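Local coordinates for actin-related protein 8 (Homo sapiens, PDB 4FO0) that binds ATP with low basal ATPase activity and serves as a proposed core component of the INO80 chromatin-remodelling complex, with roles in transcription and mitotic chromosome organisation, at residues V253-S259 and C275-S281; Q372-L377 and F473-L478; H21-T25 and W153-G158; M359-Y363 and F519-R523. All blocks are in the same frame, centred on the assembly; numbering follows the deposited sequence.

Interaction 1: V253-S259 and C275-S281; sequences VGDQKTS and CLAYGGS. With ATP (adenosine-5'-triphosphate), chain C.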
# COMPACT_ATOMS: atom_id res chain seq x y z
N VAL A 253 0.98 0.94 6.33
CA VAL A 253 0.46 1.98 5.45
C VAL A 253 0.75 1.62 4.01
O VAL A 253 1.91 1.63 3.57
CB VAL A 253 1.05 3.37 5.73
CG1 VAL A 253 0.16 4.43 5.09
CG2 VAL A 253 1.16 3.61 7.22
N GLY A 254 -0.30 1.28 3.27
CA GLY A 254 -0.12 0.91 1.88
C GLY A 254 -0.49 2.06 0.97
O GLY A 254 -0.51 3.22 1.37
N ASP A 255 -0.78 1.72 -0.27
CA ASP A 255 -1.14 2.76 -1.20
C ASP A 255 -2.57 3.20 -0.97
O ASP A 255 -2.92 4.35 -1.22
CB ASP A 255 -0.94 2.30 -2.64
CG ASP A 255 -1.21 3.42 -3.64
OD1 ASP A 255 -0.63 4.51 -3.50
OD2 ASP A 255 -2.03 3.20 -4.55
N GLN A 256 -3.41 2.30 -0.48
CA GLN A 256 -4.83 2.62 -0.35
C GLN A 256 -5.47 2.28 0.98
O GLN A 256 -6.52 2.82 1.31
CB GLN A 256 -5.60 1.96 -1.48
CG GLN A 256 -5.39 2.70 -2.76
CD GLN A 256 -5.73 1.90 -3.94
OE1 GLN A 256 -6.69 1.12 -3.93
NE2 GLN A 256 -4.92 2.03 -4.98
N LYS A 257 -4.86 1.38 1.75
CA LYS A 257 -5.43 1.01 3.04
C LYS A 257 -4.38 1.12 4.08
O LYS A 257 -3.20 0.96 3.79
CB LYS A 257 -6.02 -0.41 3.01
CG LYS A 257 -5.00 -1.51 2.94
CD LYS A 257 -4.57 -1.96 4.34
CE LYS A 257 -3.29 -2.79 4.28
NZ LYS A 257 -2.13 -1.99 3.81
N THR A 258 -4.80 1.43 5.30
CA THR A 258 -3.90 1.46 6.45
C THR A 258 -4.40 0.53 7.54
O THR A 258 -5.53 0.68 8.00
CB THR A 258 -3.82 2.84 7.05
OG1 THR A 258 -3.24 3.73 6.09
CG2 THR A 258 -2.99 2.82 8.32
N SER A 259 -3.58 -0.44 7.94
CA SER A 259 -3.94 -1.37 9.00
C SER A 259 -3.24 -1.00 10.28
O SER A 259 -2.06 -0.64 10.26
CB SER A 259 -3.53 -2.80 8.65
OG SER A 259 -4.28 -3.32 7.56
N CYS A 275 -8.91 -1.08 10.34
CA CYS A 275 -8.51 -0.78 8.98
C CYS A 275 -9.08 0.56 8.53
O CYS A 275 -10.27 0.82 8.63
CB CYS A 275 -8.86 -1.91 8.02
SG CYS A 275 -7.96 -1.73 6.45
N LEU A 276 -8.19 1.42 8.06
CA LEU A 276 -8.57 2.75 7.61
C LEU A 276 -8.48 2.77 6.10
O LEU A 276 -7.51 2.25 5.53
CB LEU A 276 -7.64 3.79 8.20
CG LEU A 276 -7.29 3.52 9.66
CD1 LEU A 276 -6.14 4.40 10.14
CD2 LEU A 276 -8.53 3.72 10.53
N ALA A 277 -9.49 3.36 5.47
CA ALA A 277 -9.58 3.41 4.02
C ALA A 277 -8.82 4.59 3.38
O ALA A 277 -9.39 5.34 2.59
CB ALA A 277 -11.04 3.45 3.58
N TYR A 278 -7.55 4.73 3.71
CA TYR A 278 -6.72 5.70 3.00
C TYR A 278 -5.28 5.28 3.14
O TYR A 278 -4.95 4.50 4.03
CB TYR A 278 -6.94 7.10 3.55
CG TYR A 278 -6.53 7.24 4.99
CD1 TYR A 278 -7.48 7.18 6.02
CD2 TYR A 278 -5.21 7.45 5.34
CE1 TYR A 278 -7.12 7.31 7.33
CE2 TYR A 278 -4.83 7.59 6.67
CZ TYR A 278 -5.79 7.52 7.66
OH TYR A 278 -5.39 7.65 8.97
N GLY A 279 -4.43 5.78 2.24
CA GLY A 279 -3.01 5.46 2.22
C GLY A 279 -2.23 6.38 1.31
O GLY A 279 -2.63 7.52 1.05
N GLY A 280 -1.10 5.90 0.79
CA GLY A 280 -0.23 6.72 -0.03
C GLY A 280 -0.90 7.47 -1.17
O GLY A 280 -0.51 8.58 -1.50
N SER A 281 -1.91 6.86 -1.77
CA SER A 281 -2.50 7.41 -2.97
C SER A 281 -3.26 8.67 -2.63
O SER A 281 -3.17 9.67 -3.35
CB SER A 281 -3.42 6.39 -3.67
OG SER A 281 -4.55 6.08 -2.85
PG ATP C . -2.35 -1.57 0.06
O1G ATP C . -1.48 -2.10 1.17
O2G ATP C . -3.22 -2.59 -0.62
O3G ATP C . -3.07 -0.27 0.37
PB ATP C . 0.11 -1.83 -1.46
O1B ATP C . 0.11 -1.83 -2.97
O2B ATP C . 0.47 -3.05 -0.63
O3B ATP C . -1.30 -1.15 -1.07
PA ATP C . 2.60 -0.60 -0.79
O1A ATP C . 3.22 -1.07 -2.08
O2A ATP C . 2.98 -1.20 0.54
O3A ATP C . 1.01 -0.59 -0.98
O5' ATP C . 2.85 0.97 -0.70
C5' ATP C . 2.54 1.75 -1.84
C4' ATP C . 2.59 3.21 -1.46
O4' ATP C . 3.90 3.47 -0.97
C3' ATP C . 2.37 4.14 -2.63
O3' ATP C . 1.39 5.13 -2.28
C2' ATP C . 3.71 4.79 -2.85
O2' ATP C . 3.62 6.12 -3.34
C1' ATP C . 4.26 4.76 -1.45
N9 ATP C . 5.71 5.00 -1.45
C8 ATP C . 6.65 4.21 -1.98
N7 ATP C . 7.88 4.74 -1.82
C5 ATP C . 7.73 5.90 -1.16
C6 ATP C . 8.63 6.96 -0.68
N6 ATP C . 9.97 6.85 -0.88
N1 ATP C . 8.07 8.02 -0.04
C2 ATP C . 6.74 8.12 0.15
N3 ATP C . 5.86 7.19 -0.27
C4 ATP C . 6.30 6.07 -0.92
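Here a nucleotide-binding loop serves two partners at once, dividing its backbone between them. Three amides face the phosphates: Asp255 N lies 3.0 Å from ATP O3B, while Gln256 N and Lys257 N converge on ATP O3G at 2.7 and 2.8 Å. Lys257 NZ adds a bond to ATP O1G of 2.7 Å, and ATP O3' gives a very short one, 2.4 Å, to Asp255 OD1. Two carbonyls turn to the start of helix 280-293. Gly254 O accepts Gly280 N at 2.8 Å, and Asp255 O takes both Ser281 N at 2.8 Å and Ser281 OG at 2.9 Å. Farther along, Thr258 and Leu276 form an antiparallel hydrogen-bonded pair, each N to the other's O at 2.8 Å, and Thr258 OG1 donates to Tyr278 O at 2.8 Å. The N-cap Gly279 has no room for a side chain, since a CB would collide with Gly254 O. Asp255 OD2 is met by Gln256 NE2 at 3.1 Å and also by Thr25; Gln256 OE1 accepts from the Arg157 amide. The hairpin of strands 258-264 and 274-276 thus runs into helix 280-293 beside the nucleotide, with helix 480-489 packed on Thr258, Leu276 and Tyr278.

Interaction 2: Q372-L377 and F473-L478; sequences QKMTTL and FEGKAL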
# COMPACT_ATOMS: atom_id res chain seq x y z
N GLN A 372 -18.49 7.97 2.97
CA GLN A 372 -17.95 6.62 2.82
C GLN A 372 -17.58 6.04 4.16
O GLN A 372 -17.26 6.76 5.11
CB GLN A 372 -16.72 6.65 1.93
CG GLN A 372 -16.85 7.64 0.81
CD GLN A 372 -17.83 7.17 -0.23
OE1 GLN A 372 -17.74 6.03 -0.68
NE2 GLN A 372 -18.77 8.03 -0.60
N LYS A 373 -17.62 4.71 4.23
CA LYS A 373 -17.09 4.00 5.38
C LYS A 373 -15.57 4.17 5.33
O LYS A 373 -14.93 3.80 4.35
CB LYS A 373 -17.48 2.51 5.31
CG LYS A 373 -17.11 1.69 6.54
CD LYS A 373 -17.44 0.22 6.30
CE LYS A 373 -16.87 -0.67 7.39
NZ LYS A 373 -17.29 -0.23 8.74
N MET A 374 -15.01 4.75 6.38
CA MET A 374 -13.60 5.12 6.40
C MET A 374 -12.80 4.27 7.37
O MET A 374 -11.60 4.09 7.21
CB MET A 374 -13.47 6.59 6.75
CG MET A 374 -13.95 7.47 5.64
SD MET A 374 -12.75 7.39 4.30
CE MET A 374 -13.87 7.49 2.91
N THR A 375 -13.49 3.75 8.38
CA THR A 375 -12.87 2.96 9.42
C THR A 375 -13.60 1.64 9.55
O THR A 375 -14.81 1.57 9.39
CB THR A 375 -12.90 3.71 10.76
OG1 THR A 375 -12.48 5.06 10.57
CG2 THR A 375 -11.99 3.03 11.77
N THR A 376 -12.85 0.59 9.84
CA THR A 376 -13.41 -0.74 9.93
C THR A 376 -12.83 -1.45 11.12
O THR A 376 -11.62 -1.42 11.34
CB THR A 376 -13.04 -1.55 8.71
OG1 THR A 376 -13.39 -0.81 7.53
CG2 THR A 376 -13.79 -2.86 8.73
N LEU A 377 -13.69 -2.10 11.89
CA LEU A 377 -13.27 -2.94 13.01
C LEU A 377 -13.54 -4.38 12.66
O LEU A 377 -14.21 -4.66 11.66
CB LEU A 377 -14.04 -2.55 14.25
CG LEU A 377 -13.81 -1.09 14.56
CD1 LEU A 377 -14.80 -0.64 15.61
CD2 LEU A 377 -12.38 -0.90 15.04
N PHE A 473 -18.65 6.21 14.13
CA PHE A 473 -17.22 6.00 14.24
C PHE A 473 -16.61 5.54 12.91
O PHE A 473 -15.43 5.80 12.64
CB PHE A 473 -16.94 4.98 15.34
CG PHE A 473 -15.48 4.82 15.66
CD1 PHE A 473 -14.83 3.62 15.41
CD2 PHE A 473 -14.76 5.87 16.21
CE1 PHE A 473 -13.48 3.46 15.71
CE2 PHE A 473 -13.41 5.72 16.51
CZ PHE A 473 -12.77 4.52 16.26
N GLU A 474 -17.40 4.88 12.07
CA GLU A 474 -16.92 4.38 10.78
C GLU A 474 -16.90 5.45 9.68
O GLU A 474 -15.93 5.53 8.92
CB GLU A 474 -17.75 3.18 10.32
CG GLU A 474 -17.70 1.99 11.25
CD GLU A 474 -18.93 1.10 11.12
OE1 GLU A 474 -19.83 1.45 10.31
OE2 GLU A 474 -19.00 0.07 11.82
N GLY A 475 -17.96 6.25 9.59
CA GLY A 475 -18.07 7.29 8.58
C GLY A 475 -17.07 8.43 8.72
O GLY A 475 -16.83 9.19 7.76
N LYS A 476 -16.51 8.57 9.92
CA LYS A 476 -15.46 9.56 10.17
C LYS A 476 -14.07 8.94 10.06
O LYS A 476 -13.81 7.83 10.55
CB LYS A 476 -15.65 10.24 11.53
CG LYS A 476 -14.37 10.81 12.12
CD LYS A 476 -14.47 12.31 12.38
CE LYS A 476 -13.20 12.83 13.05
NZ LYS A 476 -13.23 14.30 13.30
N ALA A 477 -13.19 9.65 9.38
CA ALA A 477 -11.85 9.13 9.16
C ALA A 477 -10.99 9.48 10.37
O ALA A 477 -11.06 10.59 10.91
CB ALA A 477 -11.25 9.67 7.86
N LEU A 478 -10.18 8.51 10.76
CA LEU A 478 -9.42 8.54 11.98
C LEU A 478 -7.95 8.69 11.65
O LEU A 478 -7.40 7.91 10.87
CB LEU A 478 -9.66 7.23 12.73
CG LEU A 478 -9.15 7.11 14.14
CD1 LEU A 478 -9.89 8.12 14.98
CD2 LEU A 478 -9.36 5.71 14.65
O HOH W 1 -16.66 -1.94 11.16
O HOH W 2 -10.39 5.90 9.17
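This is a largely polar surface contact, in which the approach to edge strand 375-377 is held against the short, weakly bonded helix 472-475 and the loop that follows. A single carbonyl is the anchor: Glu474 O accepts Met374 N at 2.8 Å and Thr375 N at 3.1 Å, so two successive amides fork onto one acceptor. The side chain of Glu474 reaches back to Lys373, forming a salt bridge of 3.4 Å between Lys373 NZ and Glu474 OE1. A water extends this charged edge by joining Lys373 NZ, Glu474 OE2 and Leu377 N. A second water links Thr375 OG1 to Leu478 N. Apolar contacts are modest, with Met374 CB 4.0 Å from Ala477 CB and Leu377 CD1 4.3 Å from Phe473 CD1. The contact illustrates how residues far apart in sequence, separated here by a long unmodelled insertion, meet at a sheet margin. On the sheet side, Thr375 and Leu377 touch strand 274-276; on the helical side, the ring of Phe473 meets that of His486 in helix 480-489.

Interaction 3: H21-T25 and W153-G158; sequences HPGST and WPIRRG. With ATP (adenosine-5'-triphosphate), chain C.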
# COMPACT_ATOMS: atom_id res chain seq x y z
N HIS A 21 2.23 -12.03 -1.64
CA HIS A 21 1.69 -10.90 -0.90
C HIS A 21 1.04 -9.91 -1.85
O HIS A 21 1.71 -9.05 -2.43
CB HIS A 21 2.79 -10.19 -0.13
CG HIS A 21 2.27 -9.17 0.83
ND1 HIS A 21 3.09 -8.24 1.44
CD2 HIS A 21 1.02 -8.93 1.28
CE1 HIS A 21 2.36 -7.48 2.24
NE2 HIS A 21 1.10 -7.87 2.15
N PRO A 22 -0.27 -10.03 -2.01
CA PRO A 22 -1.07 -9.15 -2.87
C PRO A 22 -1.20 -7.76 -2.24
O PRO A 22 -1.12 -7.63 -1.02
CB PRO A 22 -2.44 -9.83 -2.90
CG PRO A 22 -2.26 -11.16 -2.19
CD PRO A 22 -1.11 -10.99 -1.27
N GLY A 23 -1.38 -6.75 -3.07
CA GLY A 23 -1.62 -5.39 -2.61
C GLY A 23 -2.56 -4.68 -3.58
O GLY A 23 -2.76 -5.14 -4.72
N SER A 24 -3.14 -3.57 -3.16
CA SER A 24 -3.99 -2.78 -4.05
C SER A 24 -3.22 -2.37 -5.30
O SER A 24 -3.75 -2.37 -6.41
CB SER A 24 -4.49 -1.53 -3.33
OG SER A 24 -5.20 -1.88 -2.16
N THR A 25 -1.95 -2.02 -5.13
CA THR A 25 -1.17 -1.50 -6.23
C THR A 25 0.01 -2.40 -6.61
O THR A 25 0.37 -2.50 -7.79
CB THR A 25 -0.75 -0.03 -5.97
OG1 THR A 25 -1.91 0.79 -6.17
CG2 THR A 25 0.31 0.45 -6.94
N TRP A 153 -7.83 -3.08 -11.87
CA TRP A 153 -7.09 -3.33 -10.66
C TRP A 153 -7.95 -4.23 -9.79
O TRP A 153 -8.92 -3.77 -9.20
CB TRP A 153 -6.85 -2.03 -9.91
CG TRP A 153 -6.01 -1.03 -10.64
CD1 TRP A 153 -6.45 -0.05 -11.49
CD2 TRP A 153 -4.58 -0.88 -10.55
NE1 TRP A 153 -5.38 0.69 -11.94
CE2 TRP A 153 -4.22 0.20 -11.39
CE3 TRP A 153 -3.57 -1.56 -9.86
CZ2 TRP A 153 -2.90 0.62 -11.54
CZ3 TRP A 153 -2.25 -1.14 -10.01
CH2 TRP A 153 -1.93 -0.06 -10.85
N PRO A 154 -7.60 -5.52 -9.70
CA PRO A 154 -8.40 -6.53 -8.99
C PRO A 154 -8.53 -6.22 -7.51
O PRO A 154 -9.40 -6.76 -6.83
CB PRO A 154 -7.59 -7.80 -9.18
CG PRO A 154 -6.80 -7.57 -10.41
CD PRO A 154 -6.45 -6.12 -10.39
N ILE A 155 -7.67 -5.35 -6.99
CA ILE A 155 -7.75 -5.00 -5.59
C ILE A 155 -7.75 -3.49 -5.40
O ILE A 155 -6.96 -2.77 -6.01
CB ILE A 155 -6.60 -5.66 -4.80
CG1 ILE A 155 -6.67 -7.17 -5.00
CG2 ILE A 155 -6.68 -5.28 -3.31
CD1 ILE A 155 -5.62 -7.91 -4.25
N ARG A 156 -8.67 -3.02 -4.57
CA ARG A 156 -8.81 -1.60 -4.26
C ARG A 156 -9.00 -1.48 -2.76
O ARG A 156 -9.78 -2.24 -2.17
CB ARG A 156 -10.03 -0.97 -4.96
CG ARG A 156 -10.02 -1.02 -6.49
CD ARG A 156 -9.06 -0.01 -7.12
NE ARG A 156 -7.67 -0.43 -6.98
CZ ARG A 156 -6.62 0.25 -7.40
NH1 ARG A 156 -6.77 1.43 -8.00
NH2 ARG A 156 -5.39 -0.23 -7.21
N ARG A 157 -8.29 -0.54 -2.15
CA ARG A 157 -8.43 -0.32 -0.71
C ARG A 157 -8.32 -1.64 0.05
O ARG A 157 -9.02 -1.85 1.05
CB ARG A 157 -9.75 0.38 -0.40
CG ARG A 157 -9.64 1.90 -0.46
CD ARG A 157 -11.00 2.58 -0.29
NE ARG A 157 -11.66 2.84 -1.56
CZ ARG A 157 -11.12 3.57 -2.54
NH1 ARG A 157 -9.89 4.10 -2.41
NH2 ARG A 157 -11.80 3.75 -3.67
N GLY A 158 -7.45 -2.52 -0.45
CA GLY A 158 -7.11 -3.76 0.23
C GLY A 158 -8.19 -4.83 0.22
O GLY A 158 -8.08 -5.83 0.94
PG ATP C . -2.35 -1.57 0.06
O1G ATP C . -1.48 -2.10 1.17
O2G ATP C . -3.22 -2.59 -0.62
O3G ATP C . -3.07 -0.27 0.37
PB ATP C . 0.11 -1.83 -1.46
O1B ATP C . 0.11 -1.83 -2.97
O2B ATP C . 0.47 -3.05 -0.63
O3B ATP C . -1.30 -1.15 -1.07
PA ATP C . 2.60 -0.60 -0.79
O1A ATP C . 3.22 -1.07 -2.08
O2A ATP C . 2.98 -1.20 0.54
O3A ATP C . 1.01 -0.59 -0.98
O5' ATP C . 2.85 0.97 -0.70
C5' ATP C . 2.54 1.75 -1.84
C4' ATP C . 2.59 3.21 -1.46
O4' ATP C . 3.90 3.47 -0.97
C3' ATP C . 2.37 4.14 -2.63
O3' ATP C . 1.39 5.13 -2.28
C2' ATP C . 3.71 4.79 -2.85
O2' ATP C . 3.62 6.12 -3.34
C1' ATP C . 4.26 4.76 -1.45
N9 ATP C . 5.71 5.00 -1.45
C8 ATP C . 6.65 4.21 -1.98
N7 ATP C . 7.88 4.74 -1.82
C5 ATP C . 7.73 5.90 -1.16
C6 ATP C . 8.63 6.96 -0.68
N6 ATP C . 9.97 6.85 -0.88
N1 ATP C . 8.07 8.02 -0.04
C2 ATP C . 6.74 8.12 0.15
N3 ATP C . 5.86 7.19 -0.27
C4 ATP C . 6.30 6.07 -0.92
O HOH W 3 -5.22 -4.41 -7.64
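One serine, Ser24, links two chain segments to the terminal phosphate of ATP, and that concentration of roles in a single residue is the striking feature here. Ser24 OG donates to ATP O2G at 2.6 Å and accepts from Gly158 N at 2.9 Å, while Ser24 N also reaches ATP O2G at 2.7 Å. The hydroxyl therefore bridges the two: the turn at Arg157 and Gly158, both with positive phi, presents an amide to the group that holds the phosphate. Ser24 O serves the same pairing on its other side, accepting Arg156 NH2 at 2.8 Å, and a water bonded to Ile155 N lies 2.8 Å from Ser24 O. Arg156 folds back so that its NE also binds Ile155 O, at 2.6 Å, which fixes the guanidinium beside the loop. Apolar contact is supplied by Ile155, whose CD1 lies 4.0 Å from Pro22 CB. Thr25 O lies at the edge of the Trp153 ring, 3.7 Å from Trp153 CZ3. Gly23 leaves space for the nucleotide, as a CB there would clash with ATP O2B, and Thr25 N bonds ATP O1B at 3.0 Å. A tight loop between strands 17-21 and 26-31, with backbone amides and a serine hydroxyl directed at the phosphates, is the phosphate-binding hairpin characteristic of the actin ATPase fold, here braced by segment 153-158.

Interaction 4: M359-Y363 and F519-R523; sequences MALFY and FLQHR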
# COMPACT_ATOMS: atom_id res chain seq x y z
N MET A 359 1.11 14.97 6.16
CA MET A 359 0.43 15.12 7.44
C MET A 359 -1.08 14.97 7.35
O MET A 359 -1.74 14.92 8.38
CB MET A 359 0.75 16.46 8.07
CG MET A 359 2.16 16.54 8.61
SD MET A 359 2.37 18.04 9.56
CE MET A 359 0.87 18.03 10.53
N ALA A 360 -1.64 14.89 6.15
CA ALA A 360 -3.06 14.61 6.05
C ALA A 360 -3.34 13.18 6.52
O ALA A 360 -4.47 12.84 6.83
CB ALA A 360 -3.56 14.83 4.66
N LEU A 361 -2.29 12.34 6.57
CA LEU A 361 -2.42 11.01 7.17
C LEU A 361 -2.83 11.09 8.63
O LEU A 361 -3.43 10.16 9.17
CB LEU A 361 -1.13 10.20 7.03
CG LEU A 361 -0.82 9.77 5.60
CD1 LEU A 361 0.57 9.20 5.53
CD2 LEU A 361 -1.86 8.75 5.11
N PHE A 362 -2.53 12.21 9.28
CA PHE A 362 -2.90 12.41 10.67
C PHE A 362 -4.16 13.26 10.82
O PHE A 362 -4.79 13.26 11.88
CB PHE A 362 -1.72 12.99 11.43
CG PHE A 362 -0.48 12.15 11.33
CD1 PHE A 362 -0.14 11.27 12.36
CD2 PHE A 362 0.32 12.20 10.19
CE1 PHE A 362 1.00 10.47 12.26
CE2 PHE A 362 1.47 11.40 10.08
CZ PHE A 362 1.81 10.54 11.11
N TYR A 363 -4.51 13.95 9.74
CA TYR A 363 -5.75 14.73 9.67
C TYR A 363 -6.52 14.41 8.38
O TYR A 363 -6.72 15.27 7.53
CB TYR A 363 -5.46 16.23 9.78
CG TYR A 363 -4.76 16.55 11.06
CD1 TYR A 363 -5.48 16.81 12.22
CD2 TYR A 363 -3.36 16.54 11.14
CE1 TYR A 363 -4.83 17.08 13.41
CE2 TYR A 363 -2.71 16.80 12.32
CZ TYR A 363 -3.45 17.07 13.46
OH TYR A 363 -2.81 17.34 14.65
N PHE A 519 8.84 11.87 13.54
CA PHE A 519 7.61 12.65 13.54
C PHE A 519 6.51 11.94 14.31
O PHE A 519 5.80 12.54 15.13
CB PHE A 519 7.14 12.93 12.12
CG PHE A 519 5.82 13.62 12.05
CD1 PHE A 519 4.64 12.91 12.17
CD2 PHE A 519 5.76 14.99 11.86
CE1 PHE A 519 3.42 13.55 12.11
CE2 PHE A 519 4.54 15.64 11.79
CZ PHE A 519 3.36 14.93 11.91
N LEU A 520 6.37 10.66 14.02
CA LEU A 520 5.31 9.87 14.59
C LEU A 520 5.58 9.53 16.06
O LEU A 520 4.67 9.52 16.89
CB LEU A 520 5.13 8.59 13.78
CG LEU A 520 4.17 7.57 14.36
CD1 LEU A 520 2.74 8.11 14.38
CD2 LEU A 520 4.26 6.29 13.57
N GLN A 521 6.84 9.25 16.38
CA GLN A 521 7.23 8.95 17.74
C GLN A 521 6.92 10.14 18.63
O GLN A 521 6.48 9.99 19.77
CB GLN A 521 8.71 8.62 17.81
CG GLN A 521 9.42 9.30 18.93
CD GLN A 521 9.94 8.32 19.92
OE1 GLN A 521 10.91 7.60 19.66
NE2 GLN A 521 9.29 8.26 21.07
N HIS A 522 7.15 11.33 18.10
CA HIS A 522 6.86 12.56 18.82
C HIS A 522 5.38 12.70 19.14
O HIS A 522 5.03 13.05 20.27
CB HIS A 522 7.36 13.76 18.02
CG HIS A 522 6.89 15.09 18.54
ND1 HIS A 522 7.74 15.98 19.16
CD2 HIS A 522 5.67 15.68 18.50
CE1 HIS A 522 7.06 17.06 19.49
NE2 HIS A 522 5.80 16.91 19.10
N ARG A 523 4.51 12.43 18.17
CA ARG A 523 3.07 12.57 18.39
C ARG A 523 2.62 11.55 19.40
O ARG A 523 1.80 11.84 20.26
CB ARG A 523 2.26 12.33 17.12
CG ARG A 523 2.76 13.04 15.91
CD ARG A 523 1.92 14.24 15.60
NE ARG A 523 0.50 13.94 15.43
CZ ARG A 523 -0.40 14.90 15.19
NH1 ARG A 523 0.01 16.16 15.10
NH2 ARG A 523 -1.70 14.61 15.05
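Phe362 lies at the centre of this buried contact, pointing toward helix 516-527 with Phe519 and Leu520 against its ring. Phe519 CE1 sits over one face of that ring, 3.5 Å from Phe362 CE2. The two rings meet obliquely, with centroids 5.0 Å apart and planes at 58°, so their contact is close without being a stack. Leu520 CD1 approaches the edge of the Phe362 ring, 3.6 Å from Phe362 CE1. Met359, from the segment of Phe362, also packs on Phe519: its CG is 3.9 Å from Phe519 CZ, and its SD lies 5.0 Å from the Phe519 ring centroid in an oblique Met-aromatic contact. The backbones stay well apart, with nearest CA atoms more than 9 Å from each other, so side chains alone bridge the gap. At the polar edge, Arg523 extends past Phe362, with NH2 4.0 Å from Phe362 CB, and grips Tyr363 OH with both terminal nitrogens, NH2 at 3.0 Å and NH1 at 3.1 Å. Its charge is answered by a salt bridge to Asp481 in helix 480-489. Across the loop, Met359 and Tyr363 also rest on helix 71-88. The arrangement is an aromatic cluster closed by an arginine whose two terminal nitrogens share one tyrosine oxygen, joining the loop after helix 353-359 to a helix beside edge strand 540-542 of the six-stranded sheet in the actin fold.

How the interactions relate
Followed from the N terminus, the chain first closes a loop of 127 intervening residues at interaction 3, tying the loop between strands 17-21 and 26-31 to strand 155-156. Interaction 1 comes next and closes a short hairpin; the two meet at ATP, where Asp255 bonds Thr25 and Gln256 bonds Arg157, joining two parts of the fold. The remaining pair is nested: 359-363 opens first, 372-377 and 473-478 then pair within that span, and 519-523 closes it. Strand 375-377 of interaction 2 adds to strand 274-276, with Ala277 and Met374 bonded just beside the strands, while Tyr278 reaches both Leu478 and Leu361. Interaction 1 is thus the hub, touching the three others, which do not touch one another.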